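Local coordinates for protein ochratoxinase (Aspergillus niger, PDB 4C65) that hydrolyses ochratoxin A to ochratoxin alpha and phenylalanine, acting as a zinc-dependent carboxypeptidase of the amidohydrolase superfamily that assembles into homooctamers, at residues 5-16 with 51-62; 22-30 with 39-48. One frame throughout, in Å; residues are numbered along the deposited sequence.

Contact 1: residues 5-16 with 51-62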
loop_
_atom_site.group_PDB
_atom_site.type_symbol
_atom_site.label_atom_id
_atom_site.label_comp_id
_atom_site.label_asym_id
_atom_site.label_seq_id
_atom_site.Cartn_x
_atom_site.Cartn_y
_atom_site.Cartn_z
ATOM N N ALA A 5 -14.626 49.797 27.037
ATOM C CA ALA A 5 -15.009 48.486 27.567
ATOM C C ALA A 5 -16.511 48.362 27.636
ATOM O O ALA A 5 -17.206 49.327 27.933
ATOM C CB ALA A 5 -14.439 48.317 28.947
ATOM N N LYS A 6 -17.009 47.182 27.322
ATOM C CA LYS A 6 -18.427 46.914 27.397
ATOM C C LYS A 6 -18.791 46.377 28.773
ATOM O O LYS A 6 -18.347 45.321 29.191
ATOM C CB LYS A 6 -18.856 45.949 26.293
ATOM C CG LYS A 6 -20.357 45.782 26.207
ATOM C CD LYS A 6 -20.800 45.058 24.947
ATOM C CE LYS A 6 -22.259 44.563 25.105
ATOM N NZ LYS A 6 -22.597 43.287 24.409
ATOM N N VAL A 7 -19.634 47.125 29.469
ATOM C CA VAL A 7 -19.944 46.852 30.851
ATOM C C VAL A 7 -21.405 46.464 31.019
ATOM O O VAL A 7 -22.293 47.150 30.524
ATOM C CB VAL A 7 -19.597 48.088 31.708
ATOM C CG1 VAL A 7 -20.048 47.912 33.157
ATOM C CG2 VAL A 7 -18.102 48.345 31.636
ATOM N N THR A 8 -21.648 45.375 31.756
ATOM C CA THR A 8 -23.000 44.908 32.066
ATOM C C THR A 8 -23.142 44.695 33.573
ATOM O O THR A 8 -22.289 44.070 34.196
ATOM C CB THR A 8 -23.309 43.577 31.367
ATOM O OG1 THR A 8 -23.041 43.694 29.976
ATOM C CG2 THR A 8 -24.754 43.180 31.572
ATOM N N ILE A 9 -24.203 45.248 34.160
ATOM C CA ILE A 9 -24.504 45.021 35.570
ATOM C C ILE A 9 -25.676 44.082 35.674
ATOM O O ILE A 9 -26.705 44.295 35.041
ATOM C CB ILE A 9 -24.828 46.319 36.333
ATOM C CG1 ILE A 9 -23.693 47.329 36.127
ATOM C CG2 ILE A 9 -24.995 46.023 37.818
ATOM C CD1 ILE A 9 -23.872 48.636 36.850
ATOM N N ILE A 10 -25.494 43.021 36.454
ATOM C CA ILE A 10 -26.556 42.063 36.712
ATOM C C ILE A 10 -26.852 42.035 38.207
ATOM O O ILE A 10 -25.967 41.746 39.003
ATOM C CB ILE A 10 -26.148 40.642 36.289
ATOM C CG1 ILE A 10 -25.706 40.623 34.830
ATOM C CG2 ILE A 10 -27.300 39.669 36.525
ATOM C CD1 ILE A 10 -24.816 39.444 34.496
ATOM N N TYR A 11 -28.081 42.387 38.570
ATOM C CA TYR A 11 -28.525 42.337 39.950
ATOM C C TYR A 11 -29.201 41.023 40.197
ATOM O O TYR A 11 -30.041 40.598 39.400
ATOM C CB TYR A 11 -29.514 43.459 40.226
ATOM C CG TYR A 11 -28.919 44.843 40.116
ATOM C CD1 TYR A 11 -28.341 45.459 41.210
ATOM C CD2 TYR A 11 -28.912 45.519 38.912
ATOM C CE1 TYR A 11 -27.794 46.731 41.118
ATOM C CE2 TYR A 11 -28.366 46.804 38.809
ATOM C CZ TYR A 11 -27.821 47.403 39.922
ATOM O OH TYR A 11 -27.297 48.656 39.839
ATOM N N ALA A 12 -28.851 40.377 41.303
ATOM C CA ALA A 12 -29.367 39.047 41.587
ATOM C C ALA A 12 -29.986 38.941 42.968
ATOM O O ALA A 12 -29.332 39.251 43.955
ATOM C CB ALA A 12 -28.259 38.006 41.428
ATOM N N GLY A 13 -31.225 38.451 43.036
ATOM C CA GLY A 13 -31.858 38.141 44.312
ATOM C C GLY A 13 -31.006 37.180 45.137
ATOM O O GLY A 13 -30.811 37.366 46.334
ATOM N N LEU A 14 -30.478 36.164 44.468
ATOM C CA LEU A 14 -29.550 35.210 45.063
ATOM C C LEU A 14 -28.391 34.969 44.098
ATOM O O LEU A 14 -28.605 34.679 42.923
ATOM C CB LEU A 14 -30.280 33.895 45.332
ATOM C CG LEU A 14 -29.478 32.780 45.998
ATOM C CD1 LEU A 14 -29.212 33.106 47.459
ATOM C CD2 LEU A 14 -30.224 31.463 45.861
ATOM N N LEU A 15 -27.165 35.065 44.608
ATOM C CA LEU A 15 -25.978 34.817 43.799
ATOM C C LEU A 15 -25.201 33.637 44.362
ATOM O O LEU A 15 -24.754 33.679 45.495
ATOM C CB LEU A 15 -25.097 36.063 43.717
ATOM C CG LEU A 15 -23.909 35.992 42.742
ATOM C CD1 LEU A 15 -23.660 37.328 42.071
ATOM C CD2 LEU A 15 -22.632 35.509 43.417
ATOM N N ILE A 16 -25.081 32.583 43.547
ATOM C CA ILE A 16 -24.373 31.372 43.914
ATOM C C ILE A 16 -23.004 31.433 43.236
ATOM O O ILE A 16 -22.914 31.276 42.021
ATOM C CB ILE A 16 -25.168 30.114 43.485
ATOM C CG1 ILE A 16 -26.558 30.132 44.137
ATOM C CG2 ILE A 16 -24.423 28.848 43.888
ATOM C CD1 ILE A 16 -27.593 29.283 43.445
ATOM N N SER A 51 -20.690 53.694 33.671
ATOM C CA SER A 51 -20.277 53.242 32.352
ATOM C C SER A 51 -21.129 52.106 31.774
ATOM O O SER A 51 -20.949 51.740 30.615
ATOM C CB SER A 51 -18.808 52.826 32.391
ATOM O OG SER A 51 -18.627 51.641 33.160
ATOM N N THR A 52 -22.066 51.554 32.546
ATOM C CA THR A 52 -22.816 50.370 32.088
ATOM C C THR A 52 -23.680 50.603 30.830
ATOM O O THR A 52 -24.466 51.530 30.747
ATOM C CB THR A 52 -23.646 49.727 33.231
ATOM O OG1 THR A 52 -24.226 48.498 32.773
ATOM C CG2 THR A 52 -24.760 50.656 33.737
ATOM N N GLN A 53 -23.502 49.725 29.856
ATOM C CA GLN A 53 -24.285 49.695 28.622
ATOM C C GLN A 53 -25.694 49.133 28.878
ATOM O O GLN A 53 -26.642 49.542 28.239
ATOM C CB GLN A 53 -23.593 48.769 27.576
ATOM C CG GLN A 53 -22.638 49.407 26.581
ATOM C CD GLN A 53 -21.450 50.099 27.238
ATOM O OE1 GLN A 53 -20.839 49.589 28.183
ATOM N NE2 GLN A 53 -21.096 51.259 26.719
ATOM N N SER A 54 -25.798 48.132 29.749
ATOM C CA SER A 54 -27.075 47.523 30.059
ATOM C C SER A 54 -27.083 46.882 31.437
ATOM O O SER A 54 -26.048 46.490 31.984
ATOM C CB SER A 54 -27.457 46.478 29.022
ATOM O OG SER A 54 -26.698 45.314 29.192
ATOM N N THR A 55 -28.283 46.784 31.991
ATOM C CA THR A 55 -28.514 46.247 33.299
ATOM C C THR A 55 -29.559 45.123 33.236
ATOM O O THR A 55 -30.502 45.215 32.453
ATOM C CB THR A 55 -29.134 47.426 34.098
ATOM O OG1 THR A 55 -28.246 48.549 34.071
ATOM C CG2 THR A 55 -29.481 47.060 35.522
ATOM N N HIS A 56 -29.402 44.095 34.067
ATOM C CA HIS A 56 -30.382 43.026 34.178
ATOM C C HIS A 56 -30.707 42.789 35.624
ATOM O O HIS A 56 -29.844 42.976 36.486
ATOM C CB HIS A 56 -29.827 41.742 33.561
ATOM C CG HIS A 56 -29.482 41.891 32.121
ATOM N ND1 HIS A 56 -30.399 41.695 31.115
ATOM C CD2 HIS A 56 -28.337 42.280 31.522
ATOM C CE1 HIS A 56 -29.819 41.921 29.949
ATOM N NE2 HIS A 56 -28.571 42.282 30.171
ATOM N N ARG A 57 -31.923 42.326 35.876
ATOM C CA ARG A 57 -32.346 41.953 37.207
ATOM C C ARG A 57 -32.917 40.570 37.158
ATOM O O ARG A 57 -33.899 40.341 36.489
ATOM C CB ARG A 57 -33.392 42.961 37.703
ATOM C CG ARG A 57 -32.696 44.194 38.215
ATOM C CD ARG A 57 -33.620 45.292 38.633
ATOM N NE ARG A 57 -32.899 46.575 38.615
ATOM C CZ ARG A 57 -32.098 46.997 39.594
ATOM N NH1 ARG A 57 -31.901 46.269 40.701
ATOM N NH2 ARG A 57 -31.480 48.163 39.482
ATOM N N VAL A 58 -32.306 39.641 37.883
ATOM C CA VAL A 58 -32.701 38.246 37.835
ATOM C C VAL A 58 -32.802 37.667 39.241
ATOM O O VAL A 58 -32.131 38.135 40.152
ATOM C CB VAL A 58 -31.684 37.400 37.008
ATOM C CG1 VAL A 58 -31.552 37.962 35.603
ATOM C CG2 VAL A 58 -30.319 37.348 37.682
ATOM N N PRO A 59 -33.632 36.631 39.413
ATOM C CA PRO A 59 -33.788 36.049 40.752
ATOM C C PRO A 59 -32.554 35.309 41.221
ATOM O O PRO A 59 -32.173 35.439 42.375
ATOM C CB PRO A 59 -34.964 35.067 40.598
ATOM C CG PRO A 59 -35.623 35.411 39.304
ATOM C CD PRO A 59 -34.571 36.057 38.439
ATOM N N VAL A 60 -31.925 34.552 40.324
ATOM C CA VAL A 60 -30.775 33.722 40.680
ATOM C C VAL A 60 -29.677 33.825 39.638
ATOM O O VAL A 60 -29.938 33.690 38.446
ATOM C CB VAL A 60 -31.178 32.232 40.836
ATOM C CG1 VAL A 60 -29.970 31.370 41.163
ATOM C CG2 VAL A 60 -32.232 32.091 41.926
ATOM N N LEU A 61 -28.447 33.999 40.111
ATOM C CA LEU A 61 -27.288 34.041 39.245
ATOM C C LEU A 61 -26.226 33.052 39.731
ATOM O O LEU A 61 -26.021 32.896 40.947
ATOM C CB LEU A 61 -26.702 35.443 39.225
ATOM C CG LEU A 61 -25.829 35.806 38.038
ATOM C CD1 LEU A 61 -26.652 36.013 36.773
ATOM C CD2 LEU A 61 -25.021 37.065 38.353
ATOM N N MET A 62 -25.554 32.400 38.788
ATOM C CA MET A 62 -24.524 31.414 39.105
ATOM C C MET A 62 -23.561 31.253 37.942
ATOM O O MET A 62 -23.805 31.791 36.844
ATOM C CB MET A 62 -25.179 30.074 39.454
ATOM C CG MET A 62 -26.011 29.437 38.348
ATOM S SD MET A 62 -26.579 27.774 38.788
ATOM C CE MET A 62 -25.067 26.835 38.540
HETATM O O HOH W 1 -23.572 45.687 28.362
#
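Val7 and Gln53 open the parallel pairing of strand 7-12 with strand 54-58 through two bonds. The amide of Val7 donates almost straight (175°) to Gln53 OE1 at 3.0 Å; a bend at chi2 (60°) brings OE1 round to it. In return Gln53 N gives its proton to Val7 O, and a water donates to the same carbonyl and is hydrogen-bonded to Thr8 OG1 and, at longer range, Ser54 OG. From there the donors alternate: Ile9 N to Ser54 O, His56 N to Ile9 O, Tyr11 N to His56 O at 2.8 Å, and Val58 N to Tyr11 O. Both chains then turn a corner together, at Gly13-Leu14 and Pro59, which leads into strand 60-67. Proline brings no N-H here, but its carbonyl accepts from Leu14 N at 2.8 Å, with Gly13 N bound to Val58 O just before. Parallel bonding resumes with Leu61 N on Leu14 O and Ile16 N on Leu61 O.

On the face of Ile9, Tyr11 and Arg57, partly covered by helix 46-51, the guanidinium of Arg57 lies flat on the Tyr11 ring, planes 14° apart, with CZ 3.9 Å from the ring centroid in a cation-pi stack. Thr55 CG2 meets the edge of that ring at CE2, 3.5 Å away. On the other face Ile10 CG2 abuts Leu61 CD1 (3.7 Å), while the His56 ring offers its edge atom CD2 to Thr8 CG2 and meets His413 and Trp415 beyond. Strand 391-394 packs against Val58 and Leu61. Main-chain N-H and C=O groups paired across the strands thus set the parallel register, Gln53 OE1 and a water serve its Val7 end, and the side chains add a cation-pi stack and apolar contacts.

Contact 2: residues 22-30 with 39-48; sequences PLRNAALVI and GSEADIPKKY
Ala27 and Gly39 form an antiparallel hydrogen-bonded pair where the beta hairpin of strands 26-31 and 34-38 runs out, probably in the smaller beta-sandwich domain and away from the zinc site. Three backbone hydrogen bonds tie the segments. Ala27 N donates to Gly39 O at 2.8 Å, and Gly39 N returns a longer bond, 3.2 Å, to Ala27 O. One step on, where Ala26 faces Ser40 as a non-hydrogen-bonded pair, the chain of 39-48 has begun to leave the sheet. Glu41 N, at the start of a short 3-10 turn, reaches Asn25 O at 3.0 Å, in the carbonyl plane and on a lone pair. The backbone of Gly39 takes angles (162°/-162°) at which a side chain would be jammed against the preceding carbonyl oxygen, and Leu23 CD1 rests on its CA.

Within 39-48, Asp43 N bonds to Ser40 O and closes the turn; Ser40 OG adds a weak bond to Asp43 OD2.

Apolar packing takes over as the chain passes above the strand toward helix 46-51, with Pro45 at the N-cap. Ile44 lays CD1 on Ala27 CB, 3.6 Å apart, while its other branch, CG2, meets Val29 CG2. The same CD1 also touches Tyr11, and Phe37 touches both Val29 and Pro45. The last contact is a CH-pi one. Val29 CG1, anti to the backbone N (chi1 179°), comes over one face of the Tyr48 ring, 3.9 Å from its centroid but displaced toward the rim, so that CG is the closest ring atom, at 3.7 Å.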
loop_
_atom_site.group_PDB
_atom_site.type_symbol
_atom_site.label_atom_id
_atom_site.label_comp_id
_atom_site.label_asym_id
_atom_site.label_seq_id
_atom_site.Cartn_x
_atom_site.Cartn_y
_atom_site.Cartn_z
ATOM N N PRO A 22 -23.725 31.346 49.095
ATOM C CA PRO A 22 -24.521 32.242 48.293
ATOM C C PRO A 22 -24.744 33.602 48.964
ATOM O O PRO A 22 -24.778 33.693 50.174
ATOM C CB PRO A 22 -25.861 31.513 48.120
ATOM C CG PRO A 22 -25.792 30.266 48.904
ATOM C CD PRO A 22 -24.395 30.066 49.351
ATOM N N LEU A 23 -24.904 34.630 48.138
ATOM C CA LEU A 23 -25.120 36.016 48.577
ATOM C C LEU A 23 -26.497 36.461 48.193
ATOM O O LEU A 23 -26.884 36.316 47.039
ATOM C CB LEU A 23 -24.220 37.009 47.847
ATOM C CG LEU A 23 -22.953 37.564 48.539
ATOM C CD1 LEU A 23 -21.865 38.125 47.626
ATOM C CD2 LEU A 23 -23.358 38.618 49.584
ATOM N N ARG A 24 -27.205 37.068 49.129
ATOM C CA ARG A 24 -28.492 37.651 48.821
ATOM C C ARG A 24 -28.351 39.091 48.361
ATOM O O ARG A 24 -27.479 39.819 48.830
ATOM C CB ARG A 24 -29.434 37.518 50.000
ATOM C CG ARG A 24 -30.120 36.181 50.003
ATOM C CD ARG A 24 -30.673 35.830 51.352
ATOM N NE ARG A 24 -30.971 34.410 51.480
ATOM C CZ ARG A 24 -31.330 33.845 52.639
ATOM N NH1 ARG A 24 -31.436 34.588 53.741
ATOM N NH2 ARG A 24 -31.586 32.543 52.695
ATOM N N ASN A 25 -29.225 39.493 47.442
ATOM C CA ASN A 25 -29.254 40.870 46.916
ATOM C C ASN A 25 -27.898 41.345 46.475
ATOM O O ASN A 25 -27.349 42.327 46.987
ATOM C CB ASN A 25 -29.852 41.842 47.940
ATOM C CG ASN A 25 -31.250 41.452 48.341
ATOM O OD1 ASN A 25 -32.130 41.304 47.498
ATOM N ND2 ASN A 25 -31.458 41.246 49.625
ATOM N N ALA A 26 -27.359 40.617 45.517
ATOM C CA ALA A 26 -26.013 40.811 45.078
ATOM C C ALA A 26 -26.011 41.435 43.699
ATOM O O ALA A 26 -27.071 41.666 43.104
ATOM C CB ALA A 26 -25.296 39.481 45.059
ATOM N N ALA A 27 -24.803 41.715 43.214
ATOM C CA ALA A 27 -24.622 42.206 41.879
ATOM C C ALA A 27 -23.338 41.664 41.310
ATOM O O ALA A 27 -22.382 41.394 42.035
ATOM C CB ALA A 27 -24.607 43.715 41.868
ATOM N N LEU A 28 -23.332 41.525 39.998
ATOM C CA LEU A 28 -22.158 41.117 39.271
ATOM C C LEU A 28 -21.942 42.072 38.113
ATOM O O LEU A 28 -22.894 42.415 37.397
ATOM C CB LEU A 28 -22.334 39.691 38.755
ATOM C CG LEU A 28 -21.142 39.101 38.000
ATOM C CD1 LEU A 28 -20.987 37.616 38.305
ATOM C CD2 LEU A 28 -21.285 39.327 36.487
ATOM N N VAL A 29 -20.703 42.493 37.914
ATOM C CA VAL A 29 -20.380 43.332 36.783
ATOM C C VAL A 29 -19.526 42.554 35.780
ATOM O O VAL A 29 -18.536 41.922 36.155
ATOM C CB VAL A 29 -19.625 44.589 37.213
ATOM C CG1 VAL A 29 -19.269 45.433 36.007
ATOM C CG2 VAL A 29 -20.462 45.398 38.196
ATOM N N ILE A 30 -19.922 42.619 34.512
ATOM C CA ILE A 30 -19.121 42.079 33.427
ATOM C C ILE A 30 -18.464 43.238 32.692
ATOM O O ILE A 30 -19.138 44.170 32.272
ATOM C CB ILE A 30 -19.977 41.286 32.408
ATOM C CG1 ILE A 30 -20.685 40.115 33.103
ATOM C CG2 ILE A 30 -19.102 40.772 31.267
ATOM C CD1 ILE A 30 -21.617 39.310 32.197
ATOM N N GLY A 39 -20.325 41.028 44.518
ATOM C CA GLY A 39 -20.565 41.388 45.893
ATOM C C GLY A 39 -21.966 41.914 46.043
ATOM O O GLY A 39 -22.810 41.716 45.183
ATOM N N SER A 40 -22.198 42.615 47.143
ATOM C CA SER A 40 -23.532 43.062 47.457
ATOM C C SER A 40 -23.884 44.224 46.532
ATOM O O SER A 40 -23.034 44.996 46.095
ATOM C CB SER A 40 -23.649 43.458 48.931
ATOM O OG SER A 40 -23.302 44.812 49.103
ATOM N N GLU A 41 -25.160 44.301 46.215
ATOM C CA GLU A 41 -25.741 45.370 45.419
ATOM C C GLU A 41 -25.273 46.761 45.841
ATOM O O GLU A 41 -24.945 47.586 44.994
ATOM C CB GLU A 41 -27.240 45.265 45.579
ATOM C CG GLU A 41 -28.086 46.056 44.620
ATOM C CD GLU A 41 -29.565 45.650 44.863
ATOM O OE1 GLU A 41 -29.888 45.351 46.033
ATOM O OE2 GLU A 41 -30.417 45.603 43.925
ATOM N N ALA A 42 -25.236 46.995 47.145
ATOM C CA ALA A 42 -24.832 48.290 47.671
ATOM C C ALA A 42 -23.379 48.659 47.356
ATOM O O ALA A 42 -23.028 49.833 47.358
ATOM C CB ALA A 42 -25.079 48.352 49.172
ATOM N N ASP A 43 -22.541 47.672 47.061
ATOM C CA ASP A 43 -21.110 47.916 46.959
ATOM C C ASP A 43 -20.572 48.013 45.543
ATOM O O ASP A 43 -19.361 48.018 45.355
ATOM C CB ASP A 43 -20.343 46.837 47.712
ATOM C CG ASP A 43 -20.577 46.898 49.227
ATOM O OD1 ASP A 43 -20.938 47.952 49.772
ATOM O OD2 ASP A 43 -20.456 45.844 49.878
ATOM N N ILE A 44 -21.447 48.096 44.547
ATOM C CA ILE A 44 -20.988 48.196 43.167
ATOM C C ILE A 44 -20.130 49.449 43.005
ATOM O O ILE A 44 -20.606 50.532 43.257
ATOM C CB ILE A 44 -22.170 48.282 42.177
ATOM C CG1 ILE A 44 -23.074 47.043 42.279
ATOM C CG2 ILE A 44 -21.665 48.393 40.735
ATOM C CD1 ILE A 44 -24.478 47.274 41.767
ATOM N N PRO A 45 -18.864 49.305 42.578
ATOM C CA PRO A 45 -18.049 50.484 42.328
ATOM C C PRO A 45 -18.774 51.459 41.395
ATOM O O PRO A 45 -19.346 51.046 40.386
ATOM C CB PRO A 45 -16.797 49.917 41.659
ATOM C CG PRO A 45 -16.709 48.513 42.144
ATOM C CD PRO A 45 -18.130 48.054 42.276
ATOM N N LYS A 46 -18.755 52.741 41.750
ATOM C CA LYS A 46 -19.534 53.736 41.042
ATOM C C LYS A 46 -19.134 53.880 39.575
ATOM O O LYS A 46 -19.957 54.291 38.751
ATOM C CB LYS A 46 -19.431 55.112 41.736
ATOM C CG LYS A 46 -19.959 55.271 43.142
ATOM C CD LYS A 46 -21.087 54.324 43.419
ATOM C CE LYS A 46 -21.470 54.418 44.900
ATOM N NZ LYS A 46 -22.920 54.620 45.129
ATOM N N LYS A 47 -17.882 53.559 39.241
ATOM C CA LYS A 47 -17.423 53.694 37.853
ATOM C C LYS A 47 -18.213 52.809 36.908
ATOM O O LYS A 47 -18.479 53.203 35.780
ATOM C CB LYS A 47 -15.930 53.437 37.716
ATOM C CG LYS A 47 -15.462 52.072 38.146
ATOM C CD LYS A 47 -13.978 51.892 37.842
ATOM C CE LYS A 47 -13.424 50.668 38.568
ATOM N NZ LYS A 47 -12.182 50.112 37.989
ATOM N N TYR A 48 -18.645 51.645 37.397
ATOM C CA TYR A 48 -19.482 50.736 36.600
ATOM C C TYR A 48 -20.937 51.199 36.512
ATOM O O TYR A 48 -21.571 51.041 35.464
ATOM C CB TYR A 48 -19.432 49.306 37.143
ATOM C CG TYR A 48 -18.047 48.719 37.201
ATOM C CD1 TYR A 48 -17.229 48.696 36.065
ATOM C CD2 TYR A 48 -17.545 48.203 38.382
ATOM C CE1 TYR A 48 -15.946 48.171 36.115
ATOM C CE2 TYR A 48 -16.266 47.663 38.437
ATOM C CZ TYR A 48 -15.472 47.659 37.306
ATOM O OH TYR A 48 -14.217 47.125 37.364
#

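In the fold
Contact 2 is nested within the chain loop that contact 1 closes, and their centres lie about 8 Å apart. Strands 7-15 and 26-31 are antiparallel neighbours in one sheet, joined by probable hydrogen bonds from Leu15 N to Leu23 O and from Ile30 N to Thr8 O. Contact 1 is the larger and is a long parallel pairing interrupted by a shared corner, whereas contact 2 has a short antiparallel pairing followed by side-chain packing beneath the turn and helix. Both are partly buried, each combining interior aliphatic residues with an exposed polar margin. They meet at Tyr11, whose ring atoms CD1 and CE1 touch Glu41 and Ile44 respectively.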